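Local coordinates for protein intracellular exo-alpha-(1->5)-L-arabinofuranosidase (Bifidobacterium longum, PDB 2Y2W) that cleaves terminal alpha-(1->5)-arabinofuranosyl bonds in arabinans and is also active on wheat arabinoxylan, as an intracellular family 51 glycoside hydrolase, at residues K208-G213 with L248-C253; K273-L278 with K332-S337. All coordinates share one frame; numbering follows the deposited sequence.

Contact 1 (208-213 with 248-253) lies in the wall of the catalytic barrel: two neighbouring parallel strands, nearly every touching residue buried, joined by four main-chain hydrogen bonds. Contact 2 (273-278 with 332-337) sits farther from the centre of the chain and is only partly buried; it ties the turn after helix 265-274 to the approach to strand 335-341, and side-chain donors of Y275 and K332 bond to main-chain carbonyls. Their centres are about 10 Å apart and both reach the same sheet. They touch directly: L250 CD1 lies 3.5 Å from N277 O, and A252 CB 3.7 Å from L278 CD1. Contact 1 ends beside predicted active-site residues, whereas contact 2 is away from them.

Contact 1 of 2, residues K208-G213 with L248-C253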
ATOM      1  N   LYS D 208       6.698  -3.990  25.765  1.00 26.61           N
ATOM      2  CA  LYS D 208       5.267  -3.730  25.946  1.00 26.76           C
ATOM      3  C   LYS D 208       4.755  -2.575  25.092  1.00 26.67           C
ATOM      4  O   LYS D 208       3.751  -2.709  24.387  1.00 26.78           O
ATOM      5  CB  LYS D 208       4.973  -3.409  27.412  1.00 26.90           C
ATOM      6  CG  LYS D 208       4.413  -4.553  28.232  1.00 27.69           C
ATOM      7  CD  LYS D 208       4.145  -4.086  29.661  1.00 28.56           C
ATOM      8  CE  LYS D 208       3.293  -5.081  30.430  1.00 29.15           C
ATOM      9  NZ  LYS D 208       2.940  -4.563  31.783  1.00 30.01           N
ATOM     10  N   MET D 209       5.446  -1.441  25.176  1.00 26.60           N
ATOM     11  CA  MET D 209       4.993  -0.202  24.557  1.00 26.56           C
ATOM     12  C   MET D 209       5.586  -0.011  23.159  1.00 26.20           C
ATOM     13  O   MET D 209       6.809  -0.002  22.985  1.00 26.00           O
ATOM     14  CB  MET D 209       5.322   0.988  25.465  1.00 26.80           C
ATOM     15  CG  MET D 209       4.487   2.226  25.217  1.00 27.51           C
ATOM     16  SD  MET D 209       4.719   3.429  26.537  1.00 29.68           S
ATOM     17  CE  MET D 209       3.852   4.846  25.867  1.00 28.61           C
ATOM     18  N   TRP D 210       4.699   0.138  22.177  1.00 25.81           N
ATOM     19  CA  TRP D 210       5.085   0.264  20.773  1.00 25.58           C
ATOM     20  C   TRP D 210       4.475   1.508  20.141  1.00 25.59           C
ATOM     21  O   TRP D 210       3.298   1.808  20.354  1.00 25.68           O
ATOM     22  CB  TRP D 210       4.636  -0.963  19.974  1.00 25.36           C
ATOM     23  CG  TRP D 210       5.314  -2.246  20.344  1.00 24.90           C
ATOM     24  CD1 TRP D 210       5.158  -2.952  21.501  1.00 24.42           C
ATOM     25  CD2 TRP D 210       6.234  -2.994  19.538  1.00 24.47           C
ATOM     26  NE1 TRP D 210       5.936  -4.083  21.474  1.00 24.29           N
ATOM     27  CE2 TRP D 210       6.604  -4.134  20.280  1.00 24.15           C
ATOM     28  CE3 TRP D 210       6.783  -2.810  18.263  1.00 24.46           C
ATOM     29  CZ2 TRP D 210       7.495  -5.087  19.791  1.00 24.07           C
ATOM     30  CZ3 TRP D 210       7.669  -3.756  17.778  1.00 24.28           C
ATOM     31  CH2 TRP D 210       8.017  -4.881  18.541  1.00 24.16           C
ATOM     32  N   CYS D 211       5.277   2.219  19.354  1.00 25.54           N
ATOM     33  CA  CYS D 211       4.792   3.357  18.581  1.00 25.64           C
ATOM     34  C   CYS D 211       4.553   2.960  17.127  1.00 25.74           C
ATOM     35  O   CYS D 211       5.485   2.589  16.408  1.00 25.65           O
ATOM     36  CB  CYS D 211       5.772   4.528  18.661  1.00 25.56           C
ATOM     37  SG  CYS D 211       6.014   5.145  20.327  1.00 25.53           S
ATOM     38  N   ILE D 212       3.293   3.030  16.709  1.00 25.85           N
ATOM     39  CA  ILE D 212       2.915   2.672  15.351  1.00 26.08           C
ATOM     40  C   ILE D 212       3.166   3.859  14.421  1.00 26.23           C
ATOM     41  O   ILE D 212       2.291   4.705  14.204  1.00 26.24           O
ATOM     42  CB  ILE D 212       1.451   2.171  15.281  1.00 26.17           C
ATOM     43  CG1 ILE D 212       1.220   1.076  16.328  1.00 26.17           C
ATOM     44  CG2 ILE D 212       1.130   1.634  13.890  1.00 26.14           C
ATOM     45  CD1 ILE D 212      -0.216   0.897  16.742  1.00 26.52           C
ATOM     46  N   GLY D 213       4.384   3.916  13.891  1.00 26.40           N
ATOM     47  CA  GLY D 213       4.804   4.999  13.014  1.00 26.47           C
ATOM     48  C   GLY D 213       5.308   6.205  13.772  1.00 26.65           C
ATOM     49  O   GLY D 213       5.273   6.237  15.006  1.00 26.58           O
ATOM     50  N   LEU D 248       0.211  -5.969  24.973  1.00 28.09           N
ATOM     51  CA  LEU D 248       0.860  -4.833  24.327  1.00 28.04           C
ATOM     52  C   LEU D 248       0.143  -3.526  24.625  1.00 28.06           C
ATOM     53  O   LEU D 248      -1.075  -3.502  24.811  1.00 28.19           O
ATOM     54  CB  LEU D 248       0.944  -5.031  22.812  1.00 27.99           C
ATOM     55  CG  LEU D 248       1.898  -6.070  22.215  1.00 28.02           C
ATOM     56  CD1 LEU D 248       1.908  -5.925  20.702  1.00 27.92           C
ATOM     57  CD2 LEU D 248       3.319  -5.974  22.777  1.00 27.87           C
ATOM     58  N   GLU D 249       0.913  -2.443  24.668  1.00 28.04           N
ATOM     59  CA  GLU D 249       0.373  -1.101  24.846  1.00 28.07           C
ATOM     60  C   GLU D 249       0.797  -0.246  23.653  1.00 28.02           C
ATOM     61  O   GLU D 249       1.974   0.067  23.490  1.00 27.97           O
ATOM     62  CB  GLU D 249       0.845  -0.504  26.176  1.00 28.07           C
ATOM     63  CG  GLU D 249       0.491  -1.371  27.387  1.00 28.62           C
ATOM     64  CD  GLU D 249       1.007  -0.819  28.706  1.00 29.33           C
ATOM     65  OE1 GLU D 249       2.124  -0.257  28.732  1.00 28.86           O
ATOM     66  OE2 GLU D 249       0.291  -0.964  29.724  1.00 29.85           O
ATOM     67  N   LEU D 250      -0.176   0.119  22.821  1.00 28.05           N
ATOM     68  CA  LEU D 250       0.104   0.672  21.494  1.00 28.05           C
ATOM     69  C   LEU D 250      -0.185   2.164  21.356  1.00 28.10           C
ATOM     70  O   LEU D 250      -1.233   2.652  21.788  1.00 27.91           O
ATOM     71  CB  LEU D 250      -0.655  -0.122  20.428  1.00 28.01           C
ATOM     72  CG  LEU D 250      -0.400  -1.633  20.439  1.00 28.19           C
ATOM     73  CD1 LEU D 250      -1.398  -2.359  19.553  1.00 28.32           C
ATOM     74  CD2 LEU D 250       1.031  -1.967  20.033  1.00 27.72           C
ATOM     75  N   VAL D 251       0.758   2.870  20.735  1.00 28.30           N
ATOM     76  CA  VAL D 251       0.698   4.326  20.586  1.00 28.61           C
ATOM     77  C   VAL D 251       0.421   4.723  19.137  1.00 28.85           C
ATOM     78  O   VAL D 251       1.153   4.327  18.225  1.00 28.75           O
ATOM     79  CB  VAL D 251       2.018   5.008  21.044  1.00 28.55           C
ATOM     80  CG1 VAL D 251       1.848   6.521  21.117  1.00 28.34           C
ATOM     81  CG2 VAL D 251       2.486   4.457  22.385  1.00 28.45           C
ATOM     82  N   ALA D 252      -0.639   5.503  18.939  1.00 29.34           N
ATOM     83  CA  ALA D 252      -0.950   6.086  17.636  1.00 29.87           C
ATOM     84  C   ALA D 252      -0.346   7.476  17.530  1.00 30.34           C
ATOM     85  O   ALA D 252      -0.275   8.202  18.525  1.00 30.24           O
ATOM     86  CB  ALA D 252      -2.447   6.153  17.427  1.00 29.79           C
ATOM     87  N   CYS D 253       0.093   7.835  16.324  1.00 31.09           N
ATOM     88  CA  CYS D 253       0.608   9.173  16.046  1.00 31.89           C
ATOM     89  C   CYS D 253      -0.501  10.202  16.208  1.00 32.23           C
ATOM     90  O   CYS D 253      -1.600  10.033  15.676  1.00 32.18           O
ATOM     91  CB  CYS D 253       1.169   9.267  14.623  1.00 32.02           C
ATOM     92  SG  CYS D 253       2.555   8.179  14.241  1.00 32.92           S
TER
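W210 is gripped through both of its main-chain polar atoms: its N donates to E249 O (3.0 Å) and its O accepts from V251 N (2.8 Å), the latter donor lying nearly along the C=O axis. The same alternation extends both ways. E249 N points almost straight at K208 O (N-H...O 178°), although the nitrogen stands well above that carbonyl plane, and I212 N donates to V251 O (2.9 Å). E249 O also receives a CA-H...O contact from M209 CA at 3.2 Å. The strands run parallel, their short axes 4.7 Å apart and 26° from alignment; with helix 227-244 between them in sequence they form a beta-alpha-beta unit, the fourth and fifth strands of the (beta/alpha)8 barrel of family 51 enzymes. The N-H and C=O groups turned away from this pair continue the sheet, M209 and C211 bonding to strand 162-167 and L250 to D279 and F280.

On one face M209 CE meets V251 CG2 (3.8 Å), the thioether chain being extended beyond a CG that is anti to the backbone N (chi1 -158°). On the other, toward helices 174-185 and 227-244, L248 CD2 comes obliquely to the indole of W210, 3.5 Å from NE1, while L250 CD2 packs on W210 CB. The indole N-H is satisfied by I207 O, and E249 OE1 by a salt bridge to R62. I212 CD1 reaches L250 CB. At the C-terminal ends C253 SG packs 3.4 Å from G213 C; Y230 OH hydrogen-bonds to both I212 O and C253 N. G213 leads directly into N214 and E215, by similarity a sugar-binding residue and the acid/base catalyst.

Contact 2 of 2, residues K273-L278 with K332-S337; sequences KAYENL and KDIALS
Y275 holds CG anti to its backbone N, and K332 does likewise (chi1 153°). The two side chains lie alongside one another, running antiparallel, and a bend at chi3 (82°) places CE of K332 over the tyrosine ring. K332 NZ sits 4.4 Å from the centroid of the Y275 ring and 10° off its normal, a cation-pi contact. K332 NZ also donates to Y275 O (2.9 Å) and to L278 O (2.8 Å). Y275 O also accepts from L278 N, the two donors arriving from opposite faces of its plane. In return Y275 OH donates to K332 O at 2.5 Å, in the carbonyl plane and on a lone pair. I334 CD1 packs obliquely against Y275 CD1 (3.7 Å). These contacts join the turn after helix 265-274 to the loop entering strand 335-341, on the N-terminal side of the barrel, where helix 307-327 adds R325 against Y275. With main-chain carbonyls and an aromatic face around it, and the E276 carboxylate near but not in contact, the ammonium probably keeps its positive charge, and its bonds to Y275 and L278 would help hold the turn in shape.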
ATOM      1  N   LYS D 273     -11.609   5.576  14.822  1.00 30.75           N
ATOM      2  CA  LYS D 273     -11.579   4.333  14.057  1.00 30.91           C
ATOM      3  C   LYS D 273     -10.802   3.225  14.768  1.00 30.97           C
ATOM      4  O   LYS D 273     -11.277   2.091  14.858  1.00 31.09           O
ATOM      5  CB  LYS D 273     -11.011   4.570  12.653  1.00 30.92           C
ATOM      6  CG  LYS D 273     -11.265   3.422  11.684  1.00 31.26           C
ATOM      7  CD  LYS D 273     -11.071   3.858  10.243  1.00 32.09           C
ATOM      8  CE  LYS D 273     -11.422   2.738   9.275  1.00 32.63           C
ATOM      9  NZ  LYS D 273     -11.289   3.172   7.853  1.00 32.79           N
ATOM     10  N   ALA D 274      -9.622   3.559  15.281  1.00 31.06           N
ATOM     11  CA  ALA D 274      -8.716   2.554  15.837  1.00 31.08           C
ATOM     12  C   ALA D 274      -8.826   2.394  17.355  1.00 31.17           C
ATOM     13  O   ALA D 274      -7.986   1.735  17.972  1.00 31.30           O
ATOM     14  CB  ALA D 274      -7.284   2.867  15.432  1.00 30.98           C
ATOM     15  N   TYR D 275      -9.873   2.976  17.942  1.00 31.19           N
ATOM     16  CA  TYR D 275     -10.044   3.025  19.401  1.00 31.27           C
ATOM     17  C   TYR D 275      -9.763   1.714  20.137  1.00 31.42           C
ATOM     18  O   TYR D 275      -8.933   1.681  21.048  1.00 31.42           O
ATOM     19  CB  TYR D 275     -11.437   3.561  19.777  1.00 31.20           C
ATOM     20  CG  TYR D 275     -11.783   3.372  21.240  1.00 31.04           C
ATOM     21  CD1 TYR D 275     -11.182   4.152  22.227  1.00 30.61           C
ATOM     22  CD2 TYR D 275     -12.703   2.401  21.636  1.00 31.14           C
ATOM     23  CE1 TYR D 275     -11.491   3.971  23.570  1.00 30.83           C
ATOM     24  CE2 TYR D 275     -13.017   2.211  22.973  1.00 30.82           C
ATOM     25  CZ  TYR D 275     -12.409   2.997  23.935  1.00 30.93           C
ATOM     26  OH  TYR D 275     -12.728   2.809  25.258  1.00 30.78           O
ATOM     27  N   GLU D 276     -10.454   0.650  19.738  1.00 31.67           N
ATOM     28  CA  GLU D 276     -10.426  -0.626  20.462  1.00 32.01           C
ATOM     29  C   GLU D 276      -9.038  -1.193  20.772  1.00 31.85           C
ATOM     30  O   GLU D 276      -8.819  -1.727  21.861  1.00 31.83           O
ATOM     31  CB  GLU D 276     -11.284  -1.683  19.752  1.00 32.22           C
ATOM     32  CG  GLU D 276     -12.701  -1.829  20.328  1.00 33.46           C
ATOM     33  CD  GLU D 276     -12.724  -2.304  21.790  1.00 35.09           C
ATOM     34  OE1 GLU D 276     -11.751  -2.955  22.244  1.00 35.60           O
ATOM     35  OE2 GLU D 276     -13.724  -2.024  22.487  1.00 35.44           O
ATOM     36  N   ASN D 277      -8.107  -1.069  19.827  1.00 31.65           N
ATOM     37  CA  ASN D 277      -6.779  -1.666  19.979  1.00 31.48           C
ATOM     38  C   ASN D 277      -5.675  -0.666  20.310  1.00 31.51           C
ATOM     39  O   ASN D 277      -4.487  -1.004  20.289  1.00 31.51           O
ATOM     40  CB  ASN D 277      -6.420  -2.478  18.733  1.00 31.37           C
ATOM     41  CG  ASN D 277      -7.440  -3.554  18.431  1.00 31.16           C
ATOM     42  OD1 ASN D 277      -8.111  -3.513  17.402  1.00 31.04           O
ATOM     43  ND2 ASN D 277      -7.575  -4.518  19.334  1.00 30.92           N
ATOM     44  N   LEU D 278      -6.075   0.563  20.621  1.00 31.48           N
ATOM     45  CA  LEU D 278      -5.130   1.603  21.007  1.00 31.48           C
ATOM     46  C   LEU D 278      -5.166   1.856  22.505  1.00 31.49           C
ATOM     47  O   LEU D 278      -6.187   1.640  23.165  1.00 31.47           O
ATOM     48  CB  LEU D 278      -5.397   2.906  20.244  1.00 31.46           C
ATOM     49  CG  LEU D 278      -5.029   2.948  18.757  1.00 31.32           C
ATOM     50  CD1 LEU D 278      -5.502   4.255  18.154  1.00 30.88           C
ATOM     51  CD2 LEU D 278      -3.528   2.758  18.537  1.00 30.98           C
ATOM     52  N   LYS D 332     -12.926   2.221  28.162  1.00 33.26           N
ATOM     53  CA  LYS D 332     -11.510   2.491  28.391  1.00 33.05           C
ATOM     54  C   LYS D 332     -11.112   3.896  27.926  1.00 32.78           C
ATOM     55  O   LYS D 332     -11.562   4.363  26.877  1.00 32.85           O
ATOM     56  CB  LYS D 332     -10.675   1.425  27.666  1.00 33.18           C
ATOM     57  CG  LYS D 332      -9.264   1.854  27.248  1.00 33.62           C
ATOM     58  CD  LYS D 332      -8.718   0.982  26.123  1.00 34.34           C
ATOM     59  CE  LYS D 332      -9.220   1.420  24.754  1.00 34.67           C
ATOM     60  NZ  LYS D 332      -8.747   0.501  23.679  1.00 35.03           N
ATOM     61  N   ASP D 333     -10.264   4.555  28.713  1.00 32.37           N
ATOM     62  CA  ASP D 333      -9.672   5.833  28.330  1.00 31.94           C
ATOM     63  C   ASP D 333      -8.378   5.644  27.550  1.00 31.58           C
ATOM     64  O   ASP D 333      -7.564   4.780  27.880  1.00 31.63           O
ATOM     65  CB  ASP D 333      -9.372   6.677  29.570  1.00 32.13           C
ATOM     66  CG  ASP D 333     -10.530   7.562  29.975  1.00 32.40           C
ATOM     67  OD1 ASP D 333     -11.663   7.338  29.493  1.00 33.40           O
ATOM     68  OD2 ASP D 333     -10.298   8.488  30.782  1.00 32.12           O
ATOM     69  N   ILE D 334      -8.199   6.459  26.515  1.00 31.05           N
ATOM     70  CA  ILE D 334      -6.924   6.562  25.822  1.00 30.49           C
ATOM     71  C   ILE D 334      -6.068   7.571  26.578  1.00 30.31           C
ATOM     72  O   ILE D 334      -6.433   8.744  26.689  1.00 30.18           O
ATOM     73  CB  ILE D 334      -7.094   7.039  24.351  1.00 30.44           C
ATOM     74  CG1 ILE D 334      -8.087   6.154  23.576  1.00 30.14           C
ATOM     75  CG2 ILE D 334      -5.736   7.152  23.645  1.00 30.29           C
ATOM     76  CD1 ILE D 334      -7.688   4.694  23.429  1.00 29.96           C
ATOM     77  N   ALA D 335      -4.941   7.106  27.109  1.00 30.12           N
ATOM     78  CA  ALA D 335      -3.992   7.982  27.794  1.00 30.08           C
ATOM     79  C   ALA D 335      -3.150   8.774  26.792  1.00 30.12           C
ATOM     80  O   ALA D 335      -3.021   8.388  25.627  1.00 30.01           O
ATOM     81  CB  ALA D 335      -3.100   7.179  28.730  1.00 29.99           C
ATOM     82  N   LEU D 336      -2.589   9.886  27.256  1.00 30.26           N
ATOM     83  CA  LEU D 336      -1.737  10.725  26.427  1.00 30.56           C
ATOM     84  C   LEU D 336      -0.274  10.354  26.604  1.00 30.99           C
ATOM     85  O   LEU D 336       0.170  10.044  27.716  1.00 31.11           O
ATOM     86  CB  LEU D 336      -1.947  12.204  26.764  1.00 30.48           C
ATOM     87  CG  LEU D 336      -2.976  13.020  25.971  1.00 30.14           C
ATOM     88  CD1 LEU D 336      -4.371  12.395  25.982  1.00 29.72           C
ATOM     89  CD2 LEU D 336      -3.023  14.443  26.506  1.00 29.76           C
ATOM     90  N   SER D 337       0.467  10.387  25.499  1.00 31.36           N
ATOM     91  CA  SER D 337       1.893  10.086  25.503  1.00 31.74           C
ATOM     92  C   SER D 337       2.688  11.227  24.875  1.00 32.02           C
ATOM     93  O   SER D 337       2.807  11.314  23.649  1.00 32.24           O
ATOM     94  CB  SER D 337       2.167   8.771  24.766  1.00 31.77           C
ATOM     95  OG  SER D 337       3.541   8.424  24.819  1.00 31.92           O
TER